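Local coordinates for protein LigF (PDB 4XT0) that cleaves beta-aryl ether bonds in lignin as a glutathione-binding beta-etherase of the glutathione S-transferase superfamily, at residues A[4-9]-A[58-63]; A[9-14]-A[34-39]; A[17-22]-A[68-73]; A[27-32]-A[82-87]. All coordinates share one frame; numbering follows the deposited sequence.

How the interactions relate
All four contacts lie in the N-terminal, thioredoxin-like domain, with centres about 11 to 20 Å apart. Their first segments follow one another (4-9, 9-14, 17-22, 27-32); interaction 2 closes first, at 34-39, before the partners at 58-63, 68-73 and 82-87. Interactions 1 and 2 share Tyr9 and strand 6-10, which pairs with strand 59-62 in one and strand 32-35 in the other. Interaction 3 joins helix 15-26 to helix 70-80 and packs on the leucine face of interaction 1, with Leu60 CB 3.8 Å from Ile73 CG2. Interaction 4 ties the loops leaving these helices, and its Glu32 forms a salt bridge with Lys7. Sheet and helices thus form one layered unit, and interactions 2 and 3 both touch glutathione.

Interaction 1: residues A[4-9]-A[58-63]; sequences MTLKLY and PALWHD
Strands 6-9 and 59-62 run antiparallel as the middle pair of the thioredoxin-like sheet in this glutathione S-transferase domain. In the first hydrogen-bonded pair, Lys7 N donates to Trp61 O and Trp61 N returns to Lys7 O at 2.8 Å. In the second, Tyr9 N meets Ala59 O almost straight (174°) and Ala59 N closes the ring on Tyr9 O. On one face, Leu60 holds CG anti to its backbone N and brings CD1 to 3.8 Å from Leu6 CD2 and 4.1 Å from Leu8 CD1. An alanine in place of Leu60 would lose the isobutyl end with both methyl contacts and would probably weaken the packing against helix 70-80. On the other face, the Lys7 chain runs alongside the Trp61 indole, CD 4.1 Å from CE3, before bending to its salt bridge with Glu32. The Tyr9 ring turns its edge to Ala59 O and Trp61 CB, and residues of helix 46-51 also pack on it. Pro58, after the cis peptide characteristic of the thioredoxin fold, touches glutathione. Where the strands end, Asp63 N still donates to Thr5 O at 3.0 Å, and Asp63 OD1 lies 3.3 Å from Thr5 CB.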
# COMPACT_ATOMS: atom_id res chain seq x y z
N MET A 4 0.14 -1.72 -31.98
CA MET A 4 -0.19 -1.04 -30.73
C MET A 4 1.05 -0.44 -30.06
O MET A 4 2.14 -1.01 -30.12
CB MET A 4 -0.88 -2.00 -29.76
CG MET A 4 -2.23 -2.51 -30.22
SD MET A 4 -3.49 -1.23 -30.33
CE MET A 4 -4.98 -2.21 -30.52
N THR A 5 0.88 0.72 -29.44
CA THR A 5 1.93 1.30 -28.62
C THR A 5 1.60 1.07 -27.14
O THR A 5 2.44 1.27 -26.27
CB THR A 5 2.10 2.80 -28.89
OG1 THR A 5 0.89 3.49 -28.56
CG2 THR A 5 2.45 3.03 -30.36
N LEU A 6 0.36 0.67 -26.88
CA LEU A 6 -0.09 0.31 -25.53
C LEU A 6 -0.52 -1.14 -25.52
O LEU A 6 -1.34 -1.55 -26.34
CB LEU A 6 -1.26 1.18 -25.07
CG LEU A 6 -1.11 2.47 -24.27
CD1 LEU A 6 -2.51 3.01 -23.97
CD2 LEU A 6 -0.31 2.25 -22.99
N LYS A 7 0.03 -1.91 -24.59
CA LYS A 7 -0.36 -3.31 -24.39
C LYS A 7 -0.56 -3.58 -22.90
O LYS A 7 0.24 -3.12 -22.08
CB LYS A 7 0.69 -4.27 -24.95
CG LYS A 7 0.96 -4.08 -26.44
CD LYS A 7 2.07 -5.01 -26.93
CE LYS A 7 2.49 -4.64 -28.35
NZ LYS A 7 1.32 -4.61 -29.28
N LEU A 8 -1.63 -4.29 -22.55
CA LEU A 8 -1.83 -4.72 -21.17
C LEU A 8 -1.79 -6.25 -21.07
O LEU A 8 -2.54 -6.95 -21.75
CB LEU A 8 -3.17 -4.23 -20.61
CG LEU A 8 -3.31 -4.55 -19.11
CD1 LEU A 8 -2.40 -3.63 -18.27
CD2 LEU A 8 -4.75 -4.47 -18.61
N TYR A 9 -0.91 -6.74 -20.21
CA TYR A 9 -0.78 -8.16 -19.91
C TYR A 9 -1.49 -8.46 -18.60
O TYR A 9 -1.10 -7.90 -17.56
CB TYR A 9 0.70 -8.54 -19.81
CG TYR A 9 1.44 -8.33 -21.10
CD1 TYR A 9 2.05 -7.11 -21.39
CD2 TYR A 9 1.53 -9.35 -22.04
CE1 TYR A 9 2.72 -6.92 -22.58
CE2 TYR A 9 2.21 -9.16 -23.22
CZ TYR A 9 2.80 -7.95 -23.49
OH TYR A 9 3.46 -7.77 -24.67
N PRO A 58 -1.01 -7.38 -13.17
CA PRO A 58 -0.88 -6.86 -14.53
C PRO A 58 0.45 -6.18 -14.81
O PRO A 58 1.19 -5.78 -13.90
CB PRO A 58 -2.02 -5.85 -14.63
CG PRO A 58 -2.10 -5.30 -13.25
CD PRO A 58 -1.92 -6.53 -12.37
N ALA A 59 0.74 -6.04 -16.09
CA ALA A 59 1.92 -5.30 -16.53
C ALA A 59 1.51 -4.49 -17.76
O ALA A 59 0.85 -5.02 -18.65
CB ALA A 59 3.09 -6.26 -16.83
N LEU A 60 1.84 -3.20 -17.77
CA LEU A 60 1.54 -2.36 -18.94
C LEU A 60 2.79 -2.11 -19.75
O LEU A 60 3.82 -1.71 -19.20
CB LEU A 60 0.95 -1.00 -18.53
CG LEU A 60 0.63 -0.07 -19.72
CD1 LEU A 60 -0.75 -0.43 -20.27
CD2 LEU A 60 0.69 1.41 -19.33
N TRP A 61 2.70 -2.33 -21.05
CA TRP A 61 3.79 -2.03 -21.97
C TRP A 61 3.42 -0.78 -22.76
O TRP A 61 2.36 -0.72 -23.39
CB TRP A 61 4.03 -3.23 -22.90
CG TRP A 61 5.23 -3.17 -23.80
CD1 TRP A 61 6.46 -3.74 -23.57
CD2 TRP A 61 5.31 -2.57 -25.10
NE1 TRP A 61 7.29 -3.52 -24.64
CE2 TRP A 61 6.61 -2.81 -25.59
CE3 TRP A 61 4.41 -1.86 -25.90
CZ2 TRP A 61 7.03 -2.35 -26.85
CZ3 TRP A 61 4.83 -1.41 -27.15
CH2 TRP A 61 6.13 -1.65 -27.60
N HIS A 62 4.28 0.24 -22.71
CA HIS A 62 3.97 1.48 -23.41
C HIS A 62 5.23 1.99 -24.10
O HIS A 62 6.15 2.49 -23.45
CB HIS A 62 3.38 2.52 -22.45
CG HIS A 62 3.11 3.85 -23.09
ND1 HIS A 62 3.16 5.03 -22.39
CD2 HIS A 62 2.78 4.18 -24.36
CE1 HIS A 62 2.88 6.04 -23.20
NE2 HIS A 62 2.65 5.55 -24.41
N ASP A 63 5.28 1.79 -25.41
CA ASP A 63 6.40 2.21 -26.24
C ASP A 63 7.72 1.63 -25.77
O ASP A 63 8.75 2.31 -25.81
CB ASP A 63 6.49 3.74 -26.27
CG ASP A 63 5.49 4.36 -27.21
OD1 ASP A 63 5.17 3.74 -28.24
OD2 ASP A 63 5.02 5.48 -26.92

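Interaction 2: residues A[9-14]-A[34-39]; sequences YSFGPG and VFVDPS. With GSH (glutathione), chain B.
The two strands joined here belong to a beta-alpha-beta unit: strands 6-10 and 32-35 run parallel, linked by the crossover helix 15-26, and the loop after each strand continues the contact toward glutathione. Ser10 bonds to both sides of Phe35, its N donating to Val34 O nearly along the C=O axis and its O accepting from Val36 N at 3.0 Å, this donor standing above the carbonyl plane. Packing is closest around Phe11. Its CG is anti to the carbonyl carbon, so the ring leans across to the 34-39 segment; Val36 O approaches the ring edge at 3.0 Å from CD1, while Pro38 CB sits over a face, 4.0 Å from the ring centroid, in a CH-pi contact. The same ring brings CE2 to 3.8 Å from glutathione N3, so proline and ligand both bear on it. Valines fill in behind: Val34 CG1 lies 3.5 Å from Tyr9 CD2, and Val36 CG2 touches Tyr9 CB. The solvent side is looser: Phe35 is exposed and turns a ring edge to Phe11 O, CE1 3.5 Å from it. Ser10, by contrast, is buried, and a water bridges its OG, 2.9 Å away, and Val34 O. That hydroxyl also shapes the loop, closing an ST turn by accepting from Gly12 N at 3.0 Å with an angle of 166°.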
# COMPACT_ATOMS: atom_id res chain seq x y z
N TYR A 9 -0.91 -6.74 -20.21
CA TYR A 9 -0.78 -8.16 -19.91
C TYR A 9 -1.49 -8.46 -18.60
O TYR A 9 -1.10 -7.90 -17.56
CB TYR A 9 0.70 -8.54 -19.81
CG TYR A 9 1.44 -8.33 -21.10
CD1 TYR A 9 2.05 -7.11 -21.39
CD2 TYR A 9 1.53 -9.35 -22.04
CE1 TYR A 9 2.72 -6.92 -22.58
CE2 TYR A 9 2.21 -9.16 -23.22
CZ TYR A 9 2.80 -7.95 -23.49
OH TYR A 9 3.46 -7.77 -24.67
N SER A 10 -2.53 -9.29 -18.62
CA SER A 10 -3.31 -9.49 -17.39
C SER A 10 -4.17 -10.75 -17.43
O SER A 10 -4.22 -11.44 -18.45
CB SER A 10 -4.22 -8.27 -17.13
OG SER A 10 -5.47 -8.42 -17.80
N PHE A 11 -4.86 -11.03 -16.32
CA PHE A 11 -5.75 -12.19 -16.24
C PHE A 11 -7.18 -11.86 -16.69
O PHE A 11 -8.08 -12.69 -16.55
CB PHE A 11 -5.82 -12.76 -14.81
CG PHE A 11 -4.57 -13.48 -14.36
CD1 PHE A 11 -3.63 -13.93 -15.27
CD2 PHE A 11 -4.34 -13.70 -13.01
CE1 PHE A 11 -2.48 -14.60 -14.84
CE2 PHE A 11 -3.20 -14.36 -12.57
CZ PHE A 11 -2.27 -14.81 -13.49
N GLY A 12 -7.41 -10.65 -17.21
CA GLY A 12 -8.76 -10.25 -17.56
C GLY A 12 -9.42 -9.46 -16.44
O GLY A 12 -8.75 -9.04 -15.49
N PRO A 13 -10.74 -9.24 -16.54
CA PRO A 13 -11.39 -8.33 -15.59
C PRO A 13 -11.75 -8.94 -14.22
O PRO A 13 -12.92 -9.20 -13.93
CB PRO A 13 -12.66 -7.91 -16.35
CG PRO A 13 -12.96 -9.07 -17.23
CD PRO A 13 -11.62 -9.63 -17.65
N GLY A 14 -10.75 -9.11 -13.37
CA GLY A 14 -10.97 -9.49 -11.99
C GLY A 14 -9.73 -9.20 -11.18
O GLY A 14 -8.63 -9.15 -11.74
N VAL A 34 -3.72 -8.41 -23.89
CA VAL A 34 -3.04 -9.70 -23.94
C VAL A 34 -3.41 -10.58 -22.75
O VAL A 34 -3.11 -10.25 -21.60
CB VAL A 34 -1.50 -9.55 -23.99
CG1 VAL A 34 -0.83 -10.92 -24.07
CG2 VAL A 34 -1.09 -8.70 -25.19
N PHE A 35 -4.08 -11.69 -23.03
CA PHE A 35 -4.47 -12.62 -21.97
C PHE A 35 -3.30 -13.50 -21.55
O PHE A 35 -2.80 -14.29 -22.35
CB PHE A 35 -5.65 -13.50 -22.42
CG PHE A 35 -6.12 -14.45 -21.36
CD1 PHE A 35 -6.58 -13.98 -20.14
CD2 PHE A 35 -6.12 -15.82 -21.59
CE1 PHE A 35 -7.03 -14.85 -19.16
CE2 PHE A 35 -6.57 -16.70 -20.62
CZ PHE A 35 -7.03 -16.22 -19.41
N VAL A 36 -2.84 -13.34 -20.31
CA VAL A 36 -1.83 -14.22 -19.73
C VAL A 36 -2.58 -15.35 -19.03
O VAL A 36 -3.26 -15.11 -18.04
CB VAL A 36 -0.93 -13.46 -18.73
CG1 VAL A 36 0.11 -14.37 -18.10
CG2 VAL A 36 -0.28 -12.27 -19.42
N ASP A 37 -2.47 -16.57 -19.55
CA ASP A 37 -3.35 -17.66 -19.12
C ASP A 37 -2.86 -18.31 -17.82
O ASP A 37 -1.88 -19.05 -17.83
CB ASP A 37 -3.47 -18.71 -20.23
CG ASP A 37 -4.62 -19.70 -20.00
OD1 ASP A 37 -5.11 -19.83 -18.85
OD2 ASP A 37 -5.04 -20.35 -20.98
N PRO A 38 -3.57 -18.06 -16.71
CA PRO A 38 -3.16 -18.64 -15.43
C PRO A 38 -3.26 -20.17 -15.40
O PRO A 38 -2.48 -20.81 -14.70
CB PRO A 38 -4.13 -18.01 -14.43
CG PRO A 38 -5.34 -17.70 -15.24
CD PRO A 38 -4.83 -17.30 -16.59
N SER A 39 -4.19 -20.75 -16.17
CA SER A 39 -4.33 -22.21 -16.17
C SER A 39 -3.08 -22.89 -16.73
O SER A 39 -2.81 -24.05 -16.45
CB SER A 39 -5.58 -22.64 -16.96
OG SER A 39 -5.43 -22.44 -18.36
N1 GSH B . 1.00 -5.63 -5.99
CA1 GSH B . 0.70 -6.25 -7.29
C1 GSH B . -0.29 -5.42 -8.11
O11 GSH B . -0.19 -5.39 -9.32
O12 GSH B . -1.28 -4.73 -7.52
CB1 GSH B . 0.10 -7.64 -7.02
CG1 GSH B . -0.06 -8.36 -8.36
CD1 GSH B . -0.75 -9.69 -8.16
OE1 GSH B . -0.93 -10.12 -7.04
N2 GSH B . -1.17 -10.39 -9.24
CA2 GSH B . -1.84 -11.69 -9.08
C2 GSH B . -1.00 -12.76 -9.74
O2 GSH B . -0.24 -12.45 -10.64
CB2 GSH B . -3.20 -11.65 -9.79
SG2 GSH B . -4.40 -10.59 -8.92
N3 GSH B . -1.11 -14.07 -9.36
CA3 GSH B . -0.30 -15.08 -10.06
C3 GSH B . 0.83 -15.65 -9.23
O31 GSH B . 1.33 -16.70 -9.57
O32 GSH B . 1.30 -15.01 -8.14
O HOH W 1 -5.07 -7.83 -20.65

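Interaction 3: residues A[17-22]-A[68-73]; sequences SLKPLA and TESTVI. With GSH (glutathione), chain B.
Lys19 NZ, deep between helices 15-26 and 70-80, has five polar partners. It donates to Ser70 OG at 3.2 Å, weakly to Thr71 OG1, and to a water at 2.8 Å; outside the two segments it forms a salt bridge with Asp107 and a weak bond to Asn16. The chain reaches this point almost fully extended beyond CG, passing over Ser70 with CD 3.4 Å from OG. The water donates in turn to Thr71 OG1, whose hydroxyl is also bonded to Asp107. Ser70 carries the grip on to the ligand. Its OG occupies the crowded position between backbone N and carbonyl carbon (chi1 57°) and donates to glutathione O12 at 2.7 Å, while its N donates to O11 at 2.8 Å. Just before, Glu69 at the N-cap position folds back at chi2 so that OE1 accepts from glutathione N1 at 2.7 Å; Lys104 of the second subunit makes a salt bridge to the same oxygen. This Glu-Ser pair is the gamma-glutamyl site familiar from glutathione S-transferases. Beside these polar contacts the helices meet through Pro20 CB and Ile73 CG2, 3.6 Å apart. A methionine in place of Lys19 would remove the ammonium and its salt bridge to Asp107, and would probably leave Ser70 less firmly oriented. The ammonium and the start of helix 70-80 would probably both favour a charged glutathione carboxylate, and Ser70 OG, accepting from lysine and donating to O12, probably relays some polarisation.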
# COMPACT_ATOMS: atom_id res chain seq x y z
N SER A 17 -5.86 -7.28 -11.98
CA SER A 17 -5.92 -7.05 -13.43
C SER A 17 -7.05 -6.09 -13.84
O SER A 17 -6.91 -5.34 -14.80
CB SER A 17 -6.09 -8.39 -14.17
OG SER A 17 -4.93 -9.19 -14.09
N LEU A 18 -8.18 -6.15 -13.15
CA LEU A 18 -9.31 -5.32 -13.53
C LEU A 18 -8.99 -3.81 -13.47
O LEU A 18 -9.52 -3.04 -14.27
CB LEU A 18 -10.54 -5.64 -12.65
CG LEU A 18 -11.84 -4.89 -12.99
CD1 LEU A 18 -13.08 -5.76 -12.74
CD2 LEU A 18 -11.96 -3.58 -12.22
N LYS A 19 -8.14 -3.39 -12.53
CA LYS A 19 -7.91 -1.97 -12.30
C LYS A 19 -7.40 -1.26 -13.57
O LYS A 19 -8.09 -0.36 -14.07
CB LYS A 19 -6.94 -1.74 -11.13
CG LYS A 19 -7.33 -2.45 -9.79
CD LYS A 19 -6.36 -2.02 -8.67
CE LYS A 19 -6.42 -2.92 -7.42
NZ LYS A 19 -5.27 -2.61 -6.49
N PRO A 20 -6.24 -1.68 -14.14
CA PRO A 20 -5.87 -0.94 -15.37
C PRO A 20 -6.74 -1.26 -16.58
O PRO A 20 -6.84 -0.45 -17.51
CB PRO A 20 -4.41 -1.36 -15.62
CG PRO A 20 -4.28 -2.73 -14.98
CD PRO A 20 -5.23 -2.70 -13.78
N LEU A 21 -7.38 -2.43 -16.59
CA LEU A 21 -8.24 -2.79 -17.69
C LEU A 21 -9.44 -1.84 -17.74
O LEU A 21 -9.76 -1.28 -18.80
CB LEU A 21 -8.69 -4.26 -17.55
CG LEU A 21 -9.19 -5.04 -18.77
CD1 LEU A 21 -8.14 -5.10 -19.86
CD2 LEU A 21 -9.62 -6.46 -18.35
N ALA A 22 -10.09 -1.64 -16.60
CA ALA A 22 -11.22 -0.71 -16.51
C ALA A 22 -10.77 0.73 -16.83
O ALA A 22 -11.46 1.47 -17.52
CB ALA A 22 -11.87 -0.78 -15.12
N THR A 68 4.48 -1.66 -13.88
CA THR A 68 3.83 -2.68 -13.06
C THR A 68 3.20 -2.08 -11.80
O THR A 68 3.38 -0.87 -11.54
CB THR A 68 4.80 -3.79 -12.61
OG1 THR A 68 5.82 -3.20 -11.80
CG2 THR A 68 5.45 -4.50 -13.81
N GLU A 69 2.54 -2.95 -11.02
CA GLU A 69 1.68 -2.61 -9.86
C GLU A 69 0.35 -2.01 -10.35
O GLU A 69 0.33 -0.90 -10.86
CB GLU A 69 2.37 -1.64 -8.89
CG GLU A 69 3.62 -2.23 -8.24
CD GLU A 69 3.29 -3.42 -7.36
OE1 GLU A 69 2.37 -3.32 -6.51
OE2 GLU A 69 3.94 -4.47 -7.54
N SER A 70 -0.75 -2.75 -10.18
CA SER A 70 -2.06 -2.33 -10.69
C SER A 70 -2.41 -0.87 -10.39
O SER A 70 -2.77 -0.12 -11.30
CB SER A 70 -3.15 -3.26 -10.15
OG SER A 70 -3.16 -3.30 -8.73
N THR A 71 -2.27 -0.44 -9.14
CA THR A 71 -2.62 0.93 -8.76
C THR A 71 -1.73 1.96 -9.48
O THR A 71 -2.21 3.02 -9.88
CB THR A 71 -2.50 1.13 -7.24
OG1 THR A 71 -3.39 0.23 -6.57
CG2 THR A 71 -2.84 2.60 -6.83
N VAL A 72 -0.45 1.65 -9.63
CA VAL A 72 0.51 2.55 -10.26
C VAL A 72 0.21 2.72 -11.77
O VAL A 72 0.33 3.81 -12.32
CB VAL A 72 1.95 2.02 -10.04
CG1 VAL A 72 3.00 2.79 -10.88
CG2 VAL A 72 2.32 2.07 -8.53
N ILE A 73 -0.17 1.63 -12.41
CA ILE A 73 -0.51 1.68 -13.82
C ILE A 73 -1.68 2.63 -14.06
O ILE A 73 -1.67 3.40 -15.01
CB ILE A 73 -0.87 0.26 -14.37
CG1 ILE A 73 0.32 -0.70 -14.25
CG2 ILE A 73 -1.31 0.37 -15.83
CD1 ILE A 73 -0.09 -2.21 -14.43
N1 GSH B . 1.00 -5.63 -5.99
CA1 GSH B . 0.70 -6.25 -7.29
C1 GSH B . -0.29 -5.42 -8.11
O11 GSH B . -0.19 -5.39 -9.32
O12 GSH B . -1.28 -4.73 -7.52
CB1 GSH B . 0.10 -7.64 -7.02
CG1 GSH B . -0.06 -8.36 -8.36
CD1 GSH B . -0.75 -9.69 -8.16
OE1 GSH B . -0.93 -10.12 -7.04
N2 GSH B . -1.17 -10.39 -9.24
CA2 GSH B . -1.84 -11.69 -9.08
C2 GSH B . -1.00 -12.76 -9.74
O2 GSH B . -0.24 -12.45 -10.64
CB2 GSH B . -3.20 -11.65 -9.79
SG2 GSH B . -4.40 -10.59 -8.92
N3 GSH B . -1.11 -14.07 -9.36
CA3 GSH B . -0.30 -15.08 -10.06
C3 GSH B . 0.83 -15.65 -9.23
O31 GSH B . 1.33 -16.70 -9.57
O32 GSH B . 1.30 -15.01 -8.14
O HOH W 2 -5.76 -0.10 -5.41

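Interaction 4: residues A[27-32]-A[82-87]; sequences KGLEFE and PESGNS
Helix 15-26 ends in a Schellman motif at Gly28, whose positive phi (67°) turns the chain toward strand 32-35 just where Lys27 and Gly85, in the loop between helices 70-80 and 93-121, come within 4.1 Å, CA to CA, so close that a side chain on Gly85 would run into Lys27 O. Lys27 carries most of the contact. Its CG is anti to the carbonyl carbon, and the chain then bends at chi3 and chi4, bringing the ammonium in among the carbonyl oxygens of the 82-87 loop. NZ donates to Ser84 O at 2.9 Å, in the plane of that carbonyl, and weakly to Asn86 O at 3.3 Å. The aliphatic part lies along the same two oxygens, CB 3.4 Å from Ser84 O and CG 3.6 Å from Asn86 O. Leu29 adds a lighter touch, CD2 standing 3.9 Å from Ser84 OG. Outside the segments, Glu78 of helix 70-80 forms a salt bridge with Lys27 NZ, and Phe81 O accepts weakly from it; Asn86 ND2 bonds to Glu26, a second tie back to helix 15-26. A buried ammonium thus gathers three main-chain carbonyls, two of them weakly held, and one carboxylate, surroundings that would probably keep the lysine protonated and that join the ends of the two helices through polar, charge-assisted bonds more than apolar packing.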
# COMPACT_ATOMS: atom_id res chain seq x y z
N LYS A 27 -11.14 5.38 -20.36
CA LYS A 27 -10.47 6.52 -21.01
C LYS A 27 -10.50 6.41 -22.53
O LYS A 27 -10.01 7.29 -23.25
CB LYS A 27 -9.04 6.63 -20.47
CG LYS A 27 -9.04 6.97 -18.97
CD LYS A 27 -7.62 7.24 -18.44
CE LYS A 27 -7.05 8.55 -18.98
NZ LYS A 27 -7.95 9.73 -18.72
N GLY A 28 -11.12 5.34 -23.02
CA GLY A 28 -11.29 5.15 -24.45
C GLY A 28 -9.96 4.92 -25.15
O GLY A 28 -9.84 5.13 -26.34
N LEU A 29 -8.97 4.46 -24.40
CA LEU A 29 -7.63 4.26 -24.95
C LEU A 29 -7.55 2.97 -25.76
O LEU A 29 -8.01 1.92 -25.33
CB LEU A 29 -6.59 4.22 -23.82
CG LEU A 29 -6.32 5.58 -23.17
CD1 LEU A 29 -5.52 5.44 -21.90
CD2 LEU A 29 -5.59 6.49 -24.16
N GLU A 30 -6.94 3.07 -26.95
CA GLU A 30 -6.67 1.89 -27.76
C GLU A 30 -5.44 1.14 -27.23
O GLU A 30 -4.41 1.74 -26.92
CB GLU A 30 -6.47 2.29 -29.23
CG GLU A 30 -6.71 1.17 -30.21
CD GLU A 30 -6.52 1.60 -31.65
OE1 GLU A 30 -6.44 2.83 -31.89
OE2 GLU A 30 -6.44 0.72 -32.54
N PHE A 31 -5.57 -0.18 -27.12
CA PHE A 31 -4.52 -1.01 -26.56
C PHE A 31 -4.72 -2.45 -26.97
O PHE A 31 -5.84 -2.86 -27.27
CB PHE A 31 -4.49 -0.91 -25.03
CG PHE A 31 -5.66 -1.58 -24.34
CD1 PHE A 31 -6.91 -0.97 -24.29
CD2 PHE A 31 -5.51 -2.82 -23.72
CE1 PHE A 31 -7.99 -1.58 -23.64
CE2 PHE A 31 -6.58 -3.44 -23.08
CZ PHE A 31 -7.82 -2.82 -23.04
N GLU A 32 -3.63 -3.21 -26.98
CA GLU A 32 -3.73 -4.65 -27.20
C GLU A 32 -3.98 -5.34 -25.86
O GLU A 32 -3.20 -5.23 -24.91
CB GLU A 32 -2.46 -5.20 -27.87
CG GLU A 32 -2.62 -6.64 -28.33
CD GLU A 32 -1.31 -7.27 -28.80
OE1 GLU A 32 -0.30 -6.55 -28.93
OE2 GLU A 32 -1.30 -8.50 -29.03
N PRO A 82 -4.13 12.57 -19.60
CA PRO A 82 -5.15 13.24 -18.79
C PRO A 82 -6.33 13.72 -19.62
O PRO A 82 -7.42 13.87 -19.08
CB PRO A 82 -4.40 14.42 -18.17
CG PRO A 82 -3.32 14.72 -19.13
CD PRO A 82 -2.89 13.36 -19.68
N GLU A 83 -6.13 13.90 -20.93
CA GLU A 83 -7.19 14.41 -21.78
C GLU A 83 -7.91 13.34 -22.60
O GLU A 83 -8.55 13.67 -23.59
CB GLU A 83 -6.63 15.48 -22.71
CG GLU A 83 -6.04 16.66 -21.95
CD GLU A 83 -5.72 17.85 -22.87
OE1 GLU A 83 -5.81 17.70 -24.11
OE2 GLU A 83 -5.38 18.93 -22.34
N SER A 84 -7.80 12.08 -22.20
CA SER A 84 -8.44 11.00 -22.96
C SER A 84 -9.67 10.45 -22.24
O SER A 84 -9.54 9.92 -21.14
CB SER A 84 -7.47 9.85 -23.23
OG SER A 84 -6.33 10.30 -23.93
N GLY A 85 -10.83 10.56 -22.87
CA GLY A 85 -12.07 10.00 -22.35
C GLY A 85 -12.38 10.45 -20.93
O GLY A 85 -12.04 11.57 -20.54
N ASN A 86 -12.99 9.57 -20.14
CA ASN A 86 -13.38 9.93 -18.77
C ASN A 86 -12.19 10.30 -17.88
O ASN A 86 -11.13 9.66 -17.91
CB ASN A 86 -14.18 8.78 -18.14
CG ASN A 86 -15.54 8.60 -18.78
OD1 ASN A 86 -16.18 9.58 -19.14
ND2 ASN A 86 -15.97 7.36 -18.95
N SER A 87 -12.35 11.36 -17.10
CA SER A 87 -11.29 11.78 -16.18
C SER A 87 -11.42 11.06 -14.83
O SER A 87 -12.46 11.16 -14.16
CB SER A 87 -11.34 13.29 -15.98
OG SER A 87 -10.39 13.66 -14.99